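Side-chain contacts in petrobactin biosynthesis protein AsbB (Bacillus anthracis, PDB 3TO3), which catalyses the ATP-dependent condensation of spermidine with citryl-spermidine intermediates in the biosynthesis of the siderophore petrobactin: residues T133-E138 / H156-H161; I21-R26 / P165-R170; K13-E18 / T128-T133. One frame throughout, in Å; residues are numbered along the deposited sequence.

Interaction 1: residues T133-E138 / H156-H161. With ATP (adenosine-5'-triphosphate), chain E.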
loop_
_atom_site.group_PDB
_atom_site.type_symbol
_atom_site.label_atom_id
_atom_site.label_comp_id
_atom_site.label_asym_id
_atom_site.label_seq_id
_atom_site.Cartn_x
_atom_site.Cartn_y
_atom_site.Cartn_z
ATOM N N THR B 133 -17.193 8.030 -8.370
ATOM C CA THR B 133 -17.943 7.571 -9.538
ATOM C C THR B 133 -18.894 6.424 -9.185
ATOM O O THR B 133 -20.042 6.433 -9.581
ATOM C CB THR B 133 -17.012 7.093 -10.669
ATOM O OG1 THR B 133 -16.290 8.208 -11.201
ATOM C CG2 THR B 133 -17.824 6.421 -11.779
ATOM N N ILE B 134 -18.423 5.440 -8.432
ATOM C CA ILE B 134 -19.291 4.325 -8.036
ATOM C C ILE B 134 -20.428 4.826 -7.127
ATOM O O ILE B 134 -21.603 4.431 -7.269
ATOM C CB ILE B 134 -18.494 3.227 -7.302
ATOM C CG1 ILE B 134 -17.365 2.739 -8.200
ATOM C CG2 ILE B 134 -19.405 2.039 -6.936
ATOM C CD1 ILE B 134 -16.173 2.210 -7.455
ATOM N N ALA B 135 -20.094 5.707 -6.194
ATOM C CA ALA B 135 -21.154 6.235 -5.330
ATOM C C ALA B 135 -22.216 7.069 -6.112
ATOM O O ALA B 135 -23.418 6.864 -5.929
ATOM C CB ALA B 135 -20.582 7.011 -4.164
ATOM N N GLN B 136 -21.775 8.007 -6.949
ATOM C CA GLN B 136 -22.703 8.826 -7.744
ATOM C C GLN B 136 -23.523 7.923 -8.670
ATOM O O GLN B 136 -24.680 8.192 -8.940
ATOM C CB GLN B 136 -21.967 9.873 -8.574
ATOM C CG GLN B 136 -21.173 10.871 -7.752
ATOM C CD GLN B 136 -22.040 11.598 -6.757
ATOM O OE1 GLN B 136 -23.154 11.999 -7.080
ATOM N NE2 GLN B 136 -21.559 11.734 -5.528
ATOM N N TYR B 137 -22.924 6.835 -9.141
ATOM C CA TYR B 137 -23.641 5.957 -10.034
ATOM C C TYR B 137 -24.713 5.119 -9.310
ATOM O O TYR B 137 -25.763 4.842 -9.865
ATOM C CB TYR B 137 -22.665 5.063 -10.777
ATOM C CG TYR B 137 -23.340 4.116 -11.721
ATOM C CD1 TYR B 137 -23.754 4.555 -12.962
ATOM C CD2 TYR B 137 -23.548 2.777 -11.385
ATOM C CE1 TYR B 137 -24.382 3.701 -13.862
ATOM C CE2 TYR B 137 -24.178 1.897 -12.285
ATOM C CZ TYR B 137 -24.595 2.385 -13.528
ATOM O OH TYR B 137 -25.222 1.590 -14.459
ATOM N N GLU B 138 -24.465 4.739 -8.064
ATOM C CA GLU B 138 -25.440 3.943 -7.321
ATOM C C GLU B 138 -26.604 4.731 -6.717
ATOM O O GLU B 138 -27.636 4.139 -6.401
ATOM C CB GLU B 138 -24.744 3.135 -6.228
ATOM C CG GLU B 138 -23.895 2.026 -6.794
ATOM C CD GLU B 138 -24.733 0.883 -7.343
ATOM O OE1 GLU B 138 -24.521 0.489 -8.516
ATOM O OE2 GLU B 138 -25.594 0.364 -6.593
ATOM N N HIS B 156 -26.874 9.269 3.273
ATOM C CA HIS B 156 -27.332 9.761 1.977
ATOM C C HIS B 156 -26.629 11.029 1.454
ATOM O O HIS B 156 -26.727 11.342 0.259
ATOM C CB HIS B 156 -28.867 9.811 1.886
ATOM C CG HIS B 156 -29.491 8.450 1.775
ATOM N ND1 HIS B 156 -29.414 7.687 0.627
ATOM C CD2 HIS B 156 -30.166 7.697 2.681
ATOM C CE1 HIS B 156 -30.029 6.532 0.825
ATOM N NE2 HIS B 156 -30.494 6.513 2.062
ATOM N N LEU B 157 -25.846 11.708 2.297
ATOM C CA LEU B 157 -25.038 12.765 1.712
ATOM C C LEU B 157 -23.739 12.087 1.370
ATOM O O LEU B 157 -22.862 11.879 2.213
ATOM C CB LEU B 157 -24.717 13.854 2.734
ATOM C CG LEU B 157 -25.786 14.458 3.623
ATOM C CD1 LEU B 157 -25.059 15.242 4.714
ATOM C CD2 LEU B 157 -26.720 15.330 2.805
ATOM N N ILE B 158 -23.593 11.826 0.092
ATOM C CA ILE B 158 -22.451 11.089 -0.394
ATOM C C ILE B 158 -21.387 11.994 -1.009
ATOM O O ILE B 158 -20.410 11.507 -1.550
ATOM C CB ILE B 158 -22.894 9.960 -1.342
ATOM C CG1 ILE B 158 -23.386 10.552 -2.673
ATOM C CG2 ILE B 158 -23.976 9.050 -0.624
ATOM C CD1 ILE B 158 -23.689 9.503 -3.689
ATOM N N ASP B 159 -21.591 13.306 -0.976
ATOM C CA ASP B 159 -20.717 14.178 -1.772
ATOM C C ASP B 159 -19.319 14.390 -1.189
ATOM O O ASP B 159 -18.346 14.574 -1.931
ATOM C CB ASP B 159 -21.408 15.506 -2.134
ATOM C CG ASP B 159 -22.468 15.335 -3.250
ATOM O OD1 ASP B 159 -22.251 14.485 -4.147
ATOM O OD2 ASP B 159 -23.517 16.032 -3.214
ATOM N N GLY B 160 -19.201 14.330 0.134
ATOM C CA GLY B 160 -17.904 14.547 0.742
ATOM C C GLY B 160 -17.506 16.006 0.612
ATOM O O GLY B 160 -18.327 16.895 0.363
ATOM N N HIS B 161 -16.225 16.257 0.763
ATOM C CA HIS B 161 -15.741 17.607 0.941
ATOM C C HIS B 161 -15.771 18.449 -0.338
ATOM O O HIS B 161 -15.320 18.013 -1.393
ATOM C CB HIS B 161 -14.324 17.549 1.505
ATOM C CG HIS B 161 -13.995 18.696 2.391
ATOM N ND1 HIS B 161 -13.693 19.949 1.893
ATOM C CD2 HIS B 161 -13.929 18.792 3.745
ATOM C CE1 HIS B 161 -13.453 20.766 2.907
ATOM N NE2 HIS B 161 -13.591 20.091 4.042
HETATM P PB ATP E . -13.619 11.618 12.241
HETATM O O1B ATP E . -13.471 10.122 12.130
HETATM O O2B ATP E . -12.443 12.187 12.990
HETATM O O3B ATP E . -14.973 11.960 12.965
HETATM P PA ATP E . -12.540 12.176 9.809
HETATM O O1A ATP E . -11.731 10.928 10.103
HETATM O O2A ATP E . -11.701 13.448 9.873
HETATM O O3A ATP E . -13.706 12.289 10.832
HETATM O "O5'" ATP E . -13.137 12.009 8.366
HETATM C "C5'" ATP E . -14.341 12.588 8.026
HETATM C "C4'" ATP E . -14.618 12.723 6.636
HETATM O "O4'" ATP E . -15.654 13.744 6.435
HETATM C "C3'" ATP E . -13.421 13.205 5.910
HETATM O "O3'" ATP E . -13.059 12.296 4.943
HETATM C "C2'" ATP E . -13.831 14.487 5.309
HETATM O "O2'" ATP E . -13.264 14.655 4.079
HETATM C "C1'" ATP E . -15.311 14.333 5.218
HETATM N N9 ATP E . -16.049 15.541 4.967
HETATM C C8 ATP E . -16.970 15.673 3.996
HETATM N N7 ATP E . -17.455 16.921 4.056
HETATM C C5 ATP E . -16.855 17.587 5.068
HETATM C C6 ATP E . -16.983 18.890 5.570
HETATM N N6 ATP E . -17.913 19.797 4.957
HETATM N N1 ATP E . -16.223 19.267 6.624
HETATM C C2 ATP E . -15.353 18.402 7.185
HETATM N N3 ATP E . -15.205 17.140 6.722
HETATM C C4 ATP E . -15.941 16.703 5.666
#
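Ala135 and Gln136, on the last turns of helix 115-138, meet Ile158 and Asp159 in the loop that leaves helix 150-156 and runs on into the ATP pocket of this IucA/IucC-family synthetase. The apolar part is small. Ile158 directs its long branch straight at the helix: with CG1 set between the backbone N and the carbonyl carbon (chi1 71°) and chi2 extended, CD1 comes to 4.0 Å from Ala135 CB. The same methyl lies 3.5 Å from Ala135 O. Glu184 packs against both Ala135 and Ile158.

The polar part runs through Gln136, whose chain bends at chi2 and swings its amide over toward the loop. Its NE2 brushes the Ile158 branch, 3.6 Å from CG1, and donates to Asp159 OD1 at 3.2 Å. That bond is weak, the N-H...O angle being 131°, although amide and carboxylate planes are only 19° apart. The strongest partner of the amide is Arg139, whose NH1 donates to OE1; NE2 also donates to Asp132 OD1, and the two together should fix the amide's rotation. Arg139 makes a long, weak ion pair with Asp159 OD1 as well, so the carboxylate faces both the amide and a positive charge. On the backbone side, Ile158 O and Asp159 O are taken by Lys168 NZ and Arg26 NH1, which hold the loop just ahead of the nucleotide.

Gly160 and His161 belong to the ATP pocket. Gly160, at a positive phi, turns the chain so that its carbonyl carbon sits 3.4 Å from ATP C8. His161 N is equally near that atom. The imidazole, with ND1 hydrogen-bonded to Tyr163 N, meets the adenine obliquely, His161 CD2 lying 3.4 Å from ATP C5.

Interaction 2: residues I21-R26 / P165-R170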
loop_
_atom_site.group_PDB
_atom_site.type_symbol
_atom_site.label_atom_id
_atom_site.label_comp_id
_atom_site.label_asym_id
_atom_site.label_seq_id
_atom_site.Cartn_x
_atom_site.Cartn_y
_atom_site.Cartn_z
ATOM N N ILE B 21 -17.806 11.030 -15.846
ATOM C CA ILE B 21 -17.487 12.331 -16.424
ATOM C C ILE B 21 -17.773 13.467 -15.441
ATOM O O ILE B 21 -16.929 14.358 -15.269
ATOM C CB ILE B 21 -18.248 12.573 -17.725
ATOM C CG1 ILE B 21 -17.897 11.486 -18.736
ATOM C CG2 ILE B 21 -17.969 13.972 -18.292
ATOM C CD1 ILE B 21 -16.637 11.733 -19.514
ATOM N N SER B 22 -18.931 13.435 -14.785
ATOM C CA SER B 22 -19.239 14.459 -13.764
ATOM C C SER B 22 -18.249 14.455 -12.619
ATOM O O SER B 22 -17.872 15.515 -12.147
ATOM C CB SER B 22 -20.630 14.305 -13.155
ATOM O OG SER B 22 -21.374 13.390 -13.906
ATOM N N VAL B 23 -17.846 13.279 -12.151
ATOM C CA VAL B 23 -16.943 13.229 -10.995
ATOM C C VAL B 23 -15.589 13.727 -11.396
ATOM O O VAL B 23 -14.961 14.490 -10.677
ATOM C CB VAL B 23 -16.889 11.840 -10.331
ATOM C CG1 VAL B 23 -15.697 11.706 -9.332
ATOM C CG2 VAL B 23 -18.204 11.596 -9.602
ATOM N N ARG B 24 -15.151 13.324 -12.575
ATOM C CA ARG B 24 -13.858 13.782 -13.074
ATOM C C ARG B 24 -13.868 15.307 -13.153
ATOM O O ARG B 24 -12.926 15.985 -12.723
ATOM C CB ARG B 24 -13.569 13.204 -14.455
ATOM C CG ARG B 24 -12.170 13.480 -14.950
ATOM C CD ARG B 24 -12.094 13.168 -16.413
ATOM N NE ARG B 24 -12.920 14.087 -17.189
ATOM C CZ ARG B 24 -13.353 13.818 -18.414
ATOM N NH1 ARG B 24 -13.051 12.652 -18.992
ATOM N NH2 ARG B 24 -14.096 14.702 -19.053
ATOM N N ARG B 25 -14.955 15.838 -13.696
ATOM C CA ARG B 25 -15.063 17.261 -13.873
ATOM C C ARG B 25 -15.051 17.961 -12.514
ATOM O O ARG B 25 -14.388 18.985 -12.348
ATOM C CB ARG B 25 -16.330 17.610 -14.665
ATOM C CG ARG B 25 -16.119 17.439 -16.147
ATOM C CD ARG B 25 -17.426 17.379 -16.860
ATOM N NE ARG B 25 -17.238 17.345 -18.303
ATOM C CZ ARG B 25 -18.235 17.365 -19.175
ATOM N NH1 ARG B 25 -19.480 17.465 -18.725
ATOM N NH2 ARG B 25 -17.993 17.308 -20.488
ATOM N N ARG B 26 -15.783 17.404 -11.553
ATOM C CA ARG B 26 -15.850 17.994 -10.230
ATOM C C ARG B 26 -14.461 18.000 -9.564
ATOM O O ARG B 26 -14.039 19.013 -8.988
ATOM C CB ARG B 26 -16.864 17.271 -9.353
ATOM C CG ARG B 26 -16.843 17.738 -7.901
ATOM C CD ARG B 26 -17.633 16.837 -6.963
ATOM N NE ARG B 26 -17.284 17.187 -5.595
ATOM C CZ ARG B 26 -17.714 16.570 -4.498
ATOM N NH1 ARG B 26 -18.570 15.541 -4.577
ATOM N NH2 ARG B 26 -17.300 17.002 -3.301
ATOM N N PRO B 165 -9.630 18.586 -3.075
ATOM C CA PRO B 165 -9.837 17.929 -4.371
ATOM C C PRO B 165 -9.831 16.393 -4.298
ATOM O O PRO B 165 -10.578 15.769 -5.068
ATOM C CB PRO B 165 -8.732 18.511 -5.259
ATOM C CG PRO B 165 -7.776 19.198 -4.309
ATOM C CD PRO B 165 -8.566 19.604 -3.129
ATOM N N SER B 166 -9.073 15.759 -3.410
ATOM C CA SER B 166 -9.417 14.357 -3.252
ATOM C C SER B 166 -10.168 14.114 -1.922
ATOM O O SER B 166 -9.554 13.878 -0.868
ATOM C CB SER B 166 -8.128 13.528 -3.297
ATOM O OG SER B 166 -7.243 13.966 -2.293
ATOM N N TYR B 167 -11.491 14.034 -2.029
ATOM C CA TYR B 167 -12.389 13.904 -0.887
ATOM C C TYR B 167 -12.839 12.477 -0.587
ATOM O O TYR B 167 -13.525 12.227 0.400
ATOM C CB TYR B 167 -13.636 14.778 -1.164
ATOM C CG TYR B 167 -14.246 14.619 -2.570
ATOM C CD1 TYR B 167 -15.134 13.584 -2.854
ATOM C CD2 TYR B 167 -13.904 15.473 -3.612
ATOM C CE1 TYR B 167 -15.691 13.420 -4.123
ATOM C CE2 TYR B 167 -14.459 15.319 -4.892
ATOM C CZ TYR B 167 -15.357 14.286 -5.132
ATOM O OH TYR B 167 -15.910 14.098 -6.376
ATOM N N LYS B 168 -12.613 11.613 -1.562
ATOM C CA LYS B 168 -12.797 10.154 -1.562
ATOM C C LYS B 168 -11.649 9.113 -1.594
ATOM O O LYS B 168 -11.899 7.976 -1.996
ATOM C CB LYS B 168 -14.020 9.734 -2.384
ATOM C CG LYS B 168 -15.003 8.903 -1.562
ATOM C CD LYS B 168 -16.352 8.836 -2.262
ATOM C CE LYS B 168 -17.339 9.795 -1.619
ATOM N NZ LYS B 168 -18.651 9.725 -2.279
ATOM N N ALA B 169 -10.399 9.517 -1.438
ATOM C CA ALA B 169 -9.284 8.637 -1.818
ATOM C C ALA B 169 -9.403 7.203 -1.317
ATOM O O ALA B 169 -9.279 6.247 -2.113
ATOM C CB ALA B 169 -7.965 9.227 -1.380
ATOM N N ARG B 170 -9.645 7.063 -0.022
ATOM C CA ARG B 170 -9.721 5.752 0.625
ATOM C C ARG B 170 -8.586 4.807 0.228
ATOM O O ARG B 170 -8.853 3.669 -0.175
ATOM C CB ARG B 170 -11.058 5.073 0.328
ATOM C CG ARG B 170 -12.214 5.588 1.152
ATOM C CD ARG B 170 -13.564 5.185 0.564
ATOM N NE ARG B 170 -14.603 6.088 1.029
ATOM C CZ ARG B 170 -15.903 5.957 0.777
ATOM N NH1 ARG B 170 -16.352 4.951 0.038
ATOM N NH2 ARG B 170 -16.752 6.863 1.250
#
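Arg26 lays its guanidinium flat on the ring of Tyr167, a cation-pi stack that joins helix 18-37 to the loop between helices 150-156 and 175-181, in the IucA/IucC-family region close to the bound ATP. The loop enters along the same helix, Pro165 packing on Leu31 and Ser34, before Tyr167 turns its side chain to the helix. Its ring and the Arg26 chain arrive from opposite directions and overlap with planes 12° apart. Arg26 CZ stands 3.7 Å from the ring centroid and 3.3 Å from Tyr167 CZ. The arginine reaches that far because its chain runs extended from CG to NE, with CG anti to the backbone N (chi1 173°), which brings CD to 3.3 Å from Tyr167 OH. Val23 CG1 adds a looser touch at 3.8 Å from that same OH.

Arg26 and Tyr167 share no hydrogen bond; the stack is steered from outside, with Arg26 NE bound to Gln30 OE1 and Tyr167 OH paired with Asp132 OD2. Next along the chain comes Lys168, its positive charge met by Asp132 and Glu184, and its NZ held 6.3 Å from Arg26 NH1.

Interaction 3: residues K13-E18 / T128-T133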
loop_
_atom_site.group_PDB
_atom_site.type_symbol
_atom_site.label_atom_id
_atom_site.label_comp_id
_atom_site.label_asym_id
_atom_site.label_seq_id
_atom_site.Cartn_x
_atom_site.Cartn_y
_atom_site.Cartn_z
ATOM N N LYS B 13 -19.876 -0.741 -15.196
ATOM C CA LYS B 13 -20.920 0.163 -15.665
ATOM C C LYS B 13 -20.733 1.573 -15.092
ATOM O O LYS B 13 -20.925 2.577 -15.786
ATOM C CB LYS B 13 -22.317 -0.386 -15.344
ATOM C CG LYS B 13 -22.726 -1.553 -16.225
ATOM C CD LYS B 13 -24.215 -1.879 -16.077
ATOM C CE LYS B 13 -24.602 -3.145 -16.858
ATOM N NZ LYS B 13 -25.895 -3.758 -16.387
ATOM N N ALA B 14 -20.353 1.662 -13.829
ATOM C CA ALA B 14 -20.162 2.987 -13.245
ATOM C C ALA B 14 -19.026 3.729 -13.936
ATOM O O ALA B 14 -19.155 4.917 -14.250
ATOM C CB ALA B 14 -19.900 2.895 -11.747
ATOM N N ILE B 15 -17.910 3.033 -14.156
ATOM C CA ILE B 15 -16.753 3.666 -14.782
ATOM C C ILE B 15 -17.086 4.075 -16.195
ATOM O O ILE B 15 -16.592 5.097 -16.672
ATOM C CB ILE B 15 -15.502 2.764 -14.871
ATOM C CG1 ILE B 15 -15.010 2.397 -13.498
ATOM C CG2 ILE B 15 -14.377 3.533 -15.516
ATOM C CD1 ILE B 15 -14.888 3.607 -12.637
ATOM N N GLU B 16 -17.925 3.275 -16.858
ATOM C CA GLU B 16 -18.231 3.497 -18.275
ATOM C C GLU B 16 -19.330 4.523 -18.444
ATOM O O GLU B 16 -19.741 4.794 -19.561
ATOM C CB GLU B 16 -18.704 2.202 -18.952
ATOM C CG GLU B 16 -17.631 1.213 -19.364
ATOM C CD GLU B 16 -18.193 -0.213 -19.516
ATOM O OE1 GLU B 16 -19.336 -0.462 -19.073
ATOM O OE2 GLU B 16 -17.500 -1.095 -20.070
ATOM N N SER B 17 -19.855 5.047 -17.341
ATOM C CA SER B 17 -21.064 5.859 -17.418
ATOM C C SER B 17 -20.765 7.349 -17.445
ATOM O O SER B 17 -19.603 7.764 -17.456
ATOM C CB SER B 17 -21.936 5.595 -16.207
ATOM O OG SER B 17 -21.461 6.355 -15.106
ATOM N N GLU B 18 -21.840 8.137 -17.439
ATOM C CA GLU B 18 -21.768 9.582 -17.406
ATOM C C GLU B 18 -21.383 10.109 -16.026
ATOM O O GLU B 18 -20.899 11.237 -15.910
ATOM C CB GLU B 18 -23.117 10.191 -17.794
ATOM C CG GLU B 18 -23.531 9.932 -19.246
ATOM C CD GLU B 18 -23.253 11.116 -20.182
ATOM O OE1 GLU B 18 -23.883 11.170 -21.260
ATOM O OE2 GLU B 18 -22.412 11.987 -19.843
ATOM N N THR B 128 -10.002 9.071 -5.771
ATOM C CA THR B 128 -11.188 9.841 -5.412
ATOM C C THR B 128 -12.202 9.752 -6.538
ATOM O O THR B 128 -13.349 9.365 -6.327
ATOM C CB THR B 128 -10.851 11.327 -5.065
ATOM O OG1 THR B 128 -10.226 11.352 -3.783
ATOM C CG2 THR B 128 -12.112 12.191 -4.990
ATOM N N ILE B 129 -11.759 10.090 -7.738
ATOM C CA ILE B 129 -12.569 9.937 -8.928
ATOM C C ILE B 129 -13.143 8.530 -9.009
ATOM O O ILE B 129 -14.329 8.337 -9.288
ATOM C CB ILE B 129 -11.720 10.249 -10.183
ATOM C CG1 ILE B 129 -11.410 11.740 -10.227
ATOM C CG2 ILE B 129 -12.428 9.858 -11.462
ATOM C CD1 ILE B 129 -10.531 12.083 -11.307
ATOM N N PHE B 130 -12.303 7.536 -8.760
ATOM C CA PHE B 130 -12.767 6.160 -8.860
ATOM C C PHE B 130 -13.841 5.816 -7.820
ATOM O O PHE B 130 -14.904 5.315 -8.168
ATOM C CB PHE B 130 -11.579 5.208 -8.744
ATOM C CG PHE B 130 -11.959 3.746 -8.686
ATOM C CD1 PHE B 130 -12.416 3.074 -9.818
ATOM C CD2 PHE B 130 -11.802 3.040 -7.518
ATOM C CE1 PHE B 130 -12.736 1.715 -9.778
ATOM C CE2 PHE B 130 -12.110 1.663 -7.458
ATOM C CZ PHE B 130 -12.590 1.005 -8.592
ATOM N N LYS B 131 -13.559 6.073 -6.547
ATOM C CA LYS B 131 -14.538 5.793 -5.522
ATOM C C LYS B 131 -15.805 6.650 -5.621
ATOM O O LYS B 131 -16.888 6.156 -5.296
ATOM C CB LYS B 131 -13.946 5.885 -4.121
ATOM C CG LYS B 131 -13.288 4.575 -3.696
ATOM C CD LYS B 131 -11.778 4.590 -3.944
ATOM C CE LYS B 131 -11.106 3.365 -3.308
ATOM N NZ LYS B 131 -9.622 3.427 -3.301
ATOM N N ASP B 132 -15.701 7.914 -6.056
ATOM C CA ASP B 132 -16.896 8.716 -6.053
ATOM C C ASP B 132 -17.802 8.396 -7.247
ATOM O O ASP B 132 -19.030 8.460 -7.132
ATOM C CB ASP B 132 -16.653 10.208 -5.918
ATOM C CG ASP B 132 -17.961 10.974 -5.629
ATOM O OD1 ASP B 132 -18.780 10.511 -4.788
ATOM O OD2 ASP B 132 -18.186 12.033 -6.244
ATOM N N THR B 133 -17.193 8.030 -8.370
ATOM C CA THR B 133 -17.943 7.571 -9.538
ATOM C C THR B 133 -18.894 6.424 -9.185
ATOM O O THR B 133 -20.042 6.433 -9.581
ATOM C CB THR B 133 -17.012 7.093 -10.669
ATOM O OG1 THR B 133 -16.290 8.208 -11.201
ATOM C CG2 THR B 133 -17.824 6.421 -11.779
#
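Ala14 and Thr133 mark the closest approach of the two backbones, their CA atoms 6.3 Å apart, where the C-terminal turn of helix 6-15 comes up against helix 115-138. Thr133 CG2 presses against Ala14 O at 3.2 Å, a tight van der Waals touch; the same methyl is 4.1 Å from Ala14 CB. Chi1 of Thr133 (-68°) sets this methyl anti to the backbone N, while OG1 turns back along its own helix to Ile129 O at 2.7 Å. That carbonyl also receives Thr133 N, the two donors reaching it from opposite faces.

Between helices 6-15 and 18-37 lies a short turn with Ser17 as the N-cap: its OG accepts from Asp19 N and donates to Ala14 O at 2.8 Å. Ser17 N joins OG on one face of that carbonyl, so the oxygen in contact with Thr133 is gripped twice by the cap residue.

Next to Ala14, Ile15 is bent at chi2 (-49°) and crosses Phe130 obliquely, its CD1 3.8 Å from Phe130 CD1. The second subunit of the homodimer closes in here: Ile256 of that subunit packs on Phe130, and its Gln264 NE2 bonds to Ile15 O and Ser17 O.

How the interactions relate
From the N terminus, segment 13-18 comes first and finds its partner at 128-133, so interaction 3 closes a loop over a hundred residues long that includes the N-terminal antiparallel sheet. Interaction 2 opens inside that loop, at 21-26, and closes beyond it at 165-170; the two therefore cross. Interaction 1 starts where interaction 3 ends, sharing Thr133 on helix 115-138, and closes at 156-161, wholly within the span of interaction 2. Helix 115-138 packs on helix 6-15 in interaction 3 and on the loop leading to ATP in interaction 1, while helix 18-37 meets that loop directly in interaction 2. Asp132, on the 128-133 segment of interaction 3, has polar partners in both other contacts.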